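Local coordinates for protein molinate hydrolase (Gulosibacter molinativorax, PDB 4UB9) that hydrolyses the thiocarbamate herbicide molinate and is a zinc-containing member of the amidohydrolase family, at residues K87-L93 and V447-D453; M105-R109 and F185-M190. All coordinates share one frame; numbering follows the deposited sequence.

Contact 1: K87-L93 and V447-D453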
loop_
_atom_site.group_PDB
_atom_site.type_symbol
_atom_site.label_atom_id
_atom_site.label_comp_id
_atom_site.label_asym_id
_atom_site.label_seq_id
_atom_site.Cartn_x
_atom_site.Cartn_y
_atom_site.Cartn_z
ATOM N N LYS A 87 -17.349 -53.091 12.925
ATOM C CA LYS A 87 -16.538 -51.969 12.520
ATOM C C LYS A 87 -15.931 -52.148 11.138
ATOM O O LYS A 87 -15.955 -53.212 10.555
ATOM C CB LYS A 87 -15.462 -51.695 13.559
ATOM C CG LYS A 87 -16.031 -51.112 14.834
ATOM C CD LYS A 87 -14.987 -50.895 15.906
ATOM C CE LYS A 87 -15.649 -50.499 17.210
ATOM N NZ LYS A 87 -14.976 -49.360 17.866
ATOM N N TRP A 88 -15.442 -51.060 10.593
ATOM C CA TRP A 88 -14.856 -51.059 9.276
ATOM C C TRP A 88 -13.350 -50.870 9.338
ATOM O O TRP A 88 -12.838 -50.056 10.057
ATOM C CB TRP A 88 -15.526 -50.024 8.403
ATOM C CG TRP A 88 -16.888 -50.437 7.976
ATOM C CD1 TRP A 88 -17.252 -50.918 6.749
ATOM C CD2 TRP A 88 -18.079 -50.403 8.763
ATOM N NE1 TRP A 88 -18.604 -51.189 6.725
ATOM C CE2 TRP A 88 -19.135 -50.871 7.946
ATOM C CE3 TRP A 88 -18.361 -50.011 10.070
ATOM C CZ2 TRP A 88 -20.446 -50.976 8.404
ATOM C CZ3 TRP A 88 -19.668 -50.109 10.530
ATOM C CH2 TRP A 88 -20.697 -50.594 9.692
ATOM N N ILE A 89 -12.667 -51.684 8.560
ATOM C CA ILE A 89 -11.224 -51.682 8.477
ATOM C C ILE A 89 -10.768 -51.129 7.116
ATOM O O ILE A 89 -11.052 -51.719 6.068
ATOM C CB ILE A 89 -10.639 -53.087 8.616
ATOM C CG1 ILE A 89 -11.067 -53.702 9.947
ATOM C CG2 ILE A 89 -9.116 -53.018 8.540
ATOM C CD1 ILE A 89 -10.773 -55.192 10.063
ATOM N N LEU A 90 -10.039 -50.015 7.165
ATOM C CA LEU A 90 -9.500 -49.336 5.965
ATOM C C LEU A 90 -7.985 -49.284 5.994
ATOM O O LEU A 90 -7.375 -49.471 7.072
ATOM C CB LEU A 90 -10.033 -47.935 5.842
ATOM C CG LEU A 90 -11.441 -47.770 5.270
ATOM C CD1 LEU A 90 -12.514 -48.330 6.216
ATOM C CD2 LEU A 90 -11.726 -46.307 4.987
ATOM N N PRO A 91 -7.347 -49.015 4.825
ATOM C CA PRO A 91 -5.911 -48.854 4.859
ATOM C C PRO A 91 -5.607 -47.562 5.545
ATOM O O PRO A 91 -6.456 -46.695 5.631
ATOM C CB PRO A 91 -5.516 -48.777 3.382
ATOM C CG PRO A 91 -6.742 -49.104 2.603
ATOM C CD PRO A 91 -7.884 -48.801 3.484
ATOM N N GLY A 92 -4.378 -47.427 6.000
ATOM C CA GLY A 92 -3.899 -46.117 6.450
ATOM C C GLY A 92 -4.210 -45.044 5.388
ATOM O O GLY A 92 -3.966 -45.246 4.181
ATOM N N LEU A 93 -4.806 -43.943 5.817
ATOM C CA LEU A 93 -5.180 -42.899 4.886
ATOM C C LEU A 93 -3.936 -42.174 4.366
ATOM O O LEU A 93 -2.882 -42.125 5.029
ATOM C CB LEU A 93 -6.191 -41.925 5.483
ATOM C CG LEU A 93 -7.474 -42.600 5.998
ATOM C CD1 LEU A 93 -8.427 -41.589 6.606
ATOM C CD2 LEU A 93 -8.187 -43.374 4.926
ATOM N N VAL A 447 -3.149 -49.130 9.113
ATOM C CA VAL A 447 -4.584 -49.443 9.107
ATOM C C VAL A 447 -5.313 -48.479 9.981
ATOM O O VAL A 447 -4.796 -48.039 11.008
ATOM C CB VAL A 447 -4.829 -50.841 9.698
ATOM C CG1 VAL A 447 -6.291 -51.158 9.792
ATOM C CG2 VAL A 447 -4.125 -51.896 8.866
ATOM N N VAL A 448 -6.508 -48.113 9.549
ATOM C CA VAL A 448 -7.416 -47.418 10.417
ATOM C C VAL A 448 -8.724 -48.188 10.570
ATOM O O VAL A 448 -9.126 -48.938 9.669
ATOM C CB VAL A 448 -7.717 -45.993 9.965
ATOM C CG1 VAL A 448 -6.420 -45.256 9.810
ATOM C CG2 VAL A 448 -8.527 -45.945 8.695
ATOM N N VAL A 449 -9.394 -47.960 11.698
ATOM C CA VAL A 449 -10.643 -48.624 12.008
ATOM C C VAL A 449 -11.682 -47.577 12.302
ATOM O O VAL A 449 -11.469 -46.725 13.168
ATOM C CB VAL A 449 -10.488 -49.549 13.232
ATOM C CG1 VAL A 449 -11.808 -50.228 13.558
ATOM C CG2 VAL A 449 -9.407 -50.599 12.986
ATOM N N LEU A 450 -12.805 -47.651 11.591
ATOM C CA LEU A 450 -13.936 -46.755 11.784
ATOM C C LEU A 450 -15.126 -47.457 12.425
ATOM O O LEU A 450 -15.352 -48.638 12.216
ATOM C CB LEU A 450 -14.412 -46.213 10.457
ATOM C CG LEU A 450 -13.376 -45.641 9.506
ATOM C CD1 LEU A 450 -14.053 -45.240 8.211
ATOM C CD2 LEU A 450 -12.714 -44.435 10.127
ATOM N N ASP A 451 -15.924 -46.686 13.151
ATOM C CA ASP A 451 -17.117 -47.210 13.844
ATOM C C ASP A 451 -18.353 -47.237 13.004
ATOM O O ASP A 451 -19.300 -47.911 13.330
ATOM C CB ASP A 451 -17.462 -46.337 15.040
ATOM C CG ASP A 451 -16.517 -46.530 16.167
ATOM O OD1 ASP A 451 -15.753 -47.509 16.126
ATOM O OD2 ASP A 451 -16.492 -45.675 17.072
ATOM N N GLN A 452 -18.372 -46.436 11.959
ATOM C CA GLN A 452 -19.503 -46.425 11.072
ATOM C C GLN A 452 -19.092 -46.548 9.640
ATOM O O GLN A 452 -17.911 -46.467 9.318
ATOM C CB GLN A 452 -20.335 -45.203 11.305
ATOM C CG GLN A 452 -21.055 -45.312 12.627
ATOM C CD GLN A 452 -21.729 -44.016 12.969
ATOM O OE1 GLN A 452 -22.700 -43.611 12.329
ATOM N NE2 GLN A 452 -21.244 -43.368 14.006
ATOM N N ASP A 453 -20.088 -46.780 8.783
ATOM C CA ASP A 453 -19.887 -47.197 7.410
ATOM C C ASP A 453 -19.647 -46.008 6.475
ATOM O O ASP A 453 -20.571 -45.253 6.139
ATOM C CB ASP A 453 -21.096 -47.989 6.915
ATOM C CG ASP A 453 -20.881 -48.609 5.526
ATOM O OD1 ASP A 453 -19.734 -48.673 5.026
ATOM O OD2 ASP A 453 -21.870 -49.065 4.944
#

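Contact 2: M105-R109 and F185-M190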
loop_
_atom_site.group_PDB
_atom_site.type_symbol
_atom_site.label_atom_id
_atom_site.label_comp_id
_atom_site.label_asym_id
_atom_site.label_seq_id
_atom_site.Cartn_x
_atom_site.Cartn_y
_atom_site.Cartn_z
ATOM N N MET A 105 -1.319 -20.419 4.440
ATOM C CA MET A 105 -1.266 -19.276 5.374
ATOM C C MET A 105 -0.378 -18.175 4.839
ATOM O O MET A 105 -0.747 -17.019 4.796
ATOM C CB MET A 105 -0.753 -19.715 6.731
ATOM C CG MET A 105 -0.951 -18.677 7.845
ATOM S SD MET A 105 -0.202 -19.322 9.367
ATOM C CE MET A 105 1.487 -19.088 8.821
ATOM N N MET A 106 0.810 -18.549 4.420
ATOM C CA MET A 106 1.796 -17.551 3.931
ATOM C C MET A 106 1.361 -16.805 2.685
ATOM O O MET A 106 1.922 -15.799 2.358
ATOM C CB MET A 106 3.142 -18.215 3.702
ATOM C CG MET A 106 3.787 -18.616 5.014
ATOM S SD MET A 106 5.178 -19.655 4.628
ATOM C CE MET A 106 5.205 -20.745 6.023
ATOM N N MET A 107 0.332 -17.281 1.998
ATOM C CA MET A 107 -0.230 -16.524 0.867
ATOM C C MET A 107 -1.116 -15.371 1.286
ATOM O O MET A 107 -1.603 -14.599 0.440
ATOM C CB MET A 107 -1.032 -17.439 -0.052
ATOM C CG MET A 107 -0.191 -18.535 -0.698
ATOM S SD MET A 107 -0.991 -19.256 -2.152
ATOM C CE MET A 107 -2.491 -19.818 -1.414
ATOM N N GLY A 108 -1.301 -15.239 2.586
ATOM C CA GLY A 108 -2.028 -14.110 3.155
ATOM C C GLY A 108 -1.296 -13.591 4.354
ATOM O O GLY A 108 -0.110 -13.412 4.313
ATOM N N ARG A 109 -2.021 -13.376 5.443
ATOM C CA ARG A 109 -1.454 -12.892 6.691
ATOM C C ARG A 109 -0.795 -14.010 7.467
ATOM O O ARG A 109 -1.240 -15.136 7.395
ATOM C CB ARG A 109 -2.523 -12.341 7.603
ATOM C CG ARG A 109 -3.420 -11.340 6.976
ATOM C CD ARG A 109 -4.658 -11.042 7.824
ATOM N NE ARG A 109 -5.382 -9.989 7.143
ATOM C CZ ARG A 109 -5.170 -8.698 7.364
ATOM N NH1 ARG A 109 -4.307 -8.311 8.296
ATOM N NH2 ARG A 109 -5.810 -7.771 6.638
ATOM N N PHE A 185 3.878 -14.739 -3.096
ATOM C CA PHE A 185 3.014 -14.800 -1.926
ATOM C C PHE A 185 2.505 -13.435 -1.522
ATOM O O PHE A 185 1.933 -13.289 -0.494
ATOM C CB PHE A 185 3.755 -15.421 -0.757
ATOM C CG PHE A 185 4.060 -16.879 -0.944
ATOM C CD1 PHE A 185 5.075 -17.281 -1.788
ATOM C CD2 PHE A 185 3.336 -17.843 -0.249
ATOM C CE1 PHE A 185 5.390 -18.617 -1.915
ATOM C CE2 PHE A 185 3.623 -19.177 -0.388
ATOM C CZ PHE A 185 4.643 -19.579 -1.242
ATOM N N MET A 186 2.643 -12.459 -2.379
ATOM C CA MET A 186 2.060 -11.172 -2.112
ATOM C C MET A 186 0.603 -11.057 -2.543
ATOM O O MET A 186 0.109 -11.835 -3.357
ATOM C CB MET A 186 2.836 -10.095 -2.853
ATOM C CG MET A 186 4.120 -9.693 -2.168
ATOM S SD MET A 186 5.173 -8.622 -3.207
ATOM C CE MET A 186 4.055 -7.591 -4.110
ATOM N N ARG A 187 -0.059 -10.046 -1.995
ATOM C CA ARG A 187 -1.319 -9.509 -2.546
ATOM C C ARG A 187 -1.148 -8.029 -2.689
ATOM O O ARG A 187 -0.295 -7.450 -2.048
ATOM C CB ARG A 187 -2.527 -9.807 -1.633
ATOM C CG ARG A 187 -2.630 -11.277 -1.274
ATOM C CD ARG A 187 -3.991 -11.596 -0.707
ATOM N NE ARG A 187 -3.979 -12.913 -0.107
ATOM C CZ ARG A 187 -4.921 -13.394 0.693
ATOM N NH1 ARG A 187 -6.011 -12.693 0.941
ATOM N NH2 ARG A 187 -4.766 -14.595 1.242
ATOM N N PRO A 188 -1.992 -7.385 -3.486
ATOM C CA PRO A 188 -1.845 -5.957 -3.669
ATOM C C PRO A 188 -1.721 -5.177 -2.360
ATOM O O PRO A 188 -0.880 -4.292 -2.256
ATOM C CB PRO A 188 -3.143 -5.559 -4.408
ATOM C CG PRO A 188 -3.538 -6.806 -5.151
ATOM C CD PRO A 188 -3.197 -7.907 -4.173
ATOM N N SER A 189 -2.542 -5.502 -1.379
ATOM C CA SER A 189 -2.468 -4.798 -0.114
ATOM C C SER A 189 -1.658 -5.563 0.977
ATOM O O SER A 189 -1.527 -5.071 2.099
ATOM C CB SER A 189 -3.862 -4.557 0.423
ATOM O OG SER A 189 -4.357 -5.816 0.853
ATOM N N MET A 190 -1.112 -6.724 0.644
ATOM C CA MET A 190 -0.291 -7.477 1.570
ATOM C C MET A 190 1.113 -7.688 1.036
ATOM O O MET A 190 1.352 -8.541 0.184
ATOM C CB MET A 190 -0.868 -8.839 1.819
ATOM C CG MET A 190 -2.228 -8.812 2.451
ATOM S SD MET A 190 -2.706 -10.499 2.898
ATOM C CE MET A 190 -4.433 -10.089 3.222
HETATM O O HOH W 1 -0.445 -14.664 -2.349
#

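Contact 1: K87-L93 and V447-D453
Trp-88 and Leu-450 form the first of two hydrogen-bonded pairs in an antiparallel ladder that zips strand 88-91 to strand 447-450, an instance of two distant parts of the sequence sharing one β-sheet. As in other amidohydrolases, this pairing probably belongs to the small β-domain formed by both ends of the chain beside the TIM barrel; strand 88-95 also pairs with strand 138-143. Trp-88 N donates to Leu-450 O at 2.9 Å, almost straight (173°), and Leu-450 N answers to Trp-88 O. The second pair is less regular: Leu-90 N meets Val-448 O nearly end-on, whereas Val-448 N reaches Leu-90 O from 37° out of the carbonyl plane.

Apolar contacts follow the alternation of the strands. Leu-90 CB rests on Val-448 CG2 (3.8 Å), and Leu-90 CD1 meets Leu-450 CD1 where the two leucines cross at about a right angle; Leu-464 touches both Val-448 and Leu-450. On the face of Ile-89 and Val-449, Ile-89 CG2 reaches along to Val-447 CG1 (3.6 Å).

Beyond the ladder, Lys-87 runs alongside Asp-451 in a salt bridge whose carboxylate oxygen is less surely placed; Lys-87 NZ also bonds Ser-465 OG.

The indole of Trp-88 lies under the departing chain, Gln-452 C over its rim and Asp-453 CB in a CH-pi contact 3.8 Å from the centroid of the six-membered ring. With an alanine in place of this tryptophan, the backbone at Gln-452 and Asp-453 CB would probably lose the surface they rest on. With CG anti to the backbone N (chi1 -173°), Asp-453 turns its carboxylate back along the indole, the two planes nearly parallel, and its OD1 accepts from Leu-455 N.

Contact 2: M105-R109 and F185-M190
Two nitrogens of Arg-187, NE and NH2, converge on the single carbonyl oxygen of Met-107, and so tie a type I β-turn (Arg-187 to Met-190) to the chain leaving helix 103-106 near the zinc site of the barrel. Arg-187 NE is the closer donor, 3.0 Å from Met-107 O; Arg-187 NH2 stands 3.3 Å from the same oxygen and approaches from well above the carbonyl plane. A water lies 3.0 Å from Met-107 O and also near Met-186 O, adding a polar neighbour to the shared carbonyl.

The extended Arg-187 chain brings NH2 close to Gly-108 CA (3.4 Å). Met-190 SD sits over a face of that guanidinium, toward its rim, and touches Gly-108 CA at 3.7 Å.

Phe-185 meets Met-106 and Met-107 through CD2. Met-107 CG approaches Phe-185 CD2 obliquely at 3.6 Å, while Met-106 O lies near the ring plane at the edge; Trp-145 and His-246 also meet this ring. His-282 and His-302 bind the zinc, and the Met-107 side chain, about 7 Å from the ion, puts this contact beside the metal pocket. At the subunit interface Arg-109 NH1 bonds Arg-193 O and Met-196 O of a second subunit, and Met-190 CE lies 4.0 Å from Arg-109 NE.

How the contacts relate
Followed from the N terminus, the chain enters contact 1 at strand 88-95 and soon reaches helix 103-106, where contact 2 begins. Contact 2 closes the shorter loop, with 75 residues between its segments, when the chain returns at 185-190 after strand 174-175. Contact 1 closes only at 447-453, after 353 intervening residues, so the shorter loop lies wholly within the longer and the two do not cross. Their centres are 39 Å apart, on opposite sides of the chain's centre. Contact 1 joins early and late strands in one mixed sheet; contact 2 joins the chain at helix 103-106 to the loop before helix 198-209, near the zinc and a subunit interface.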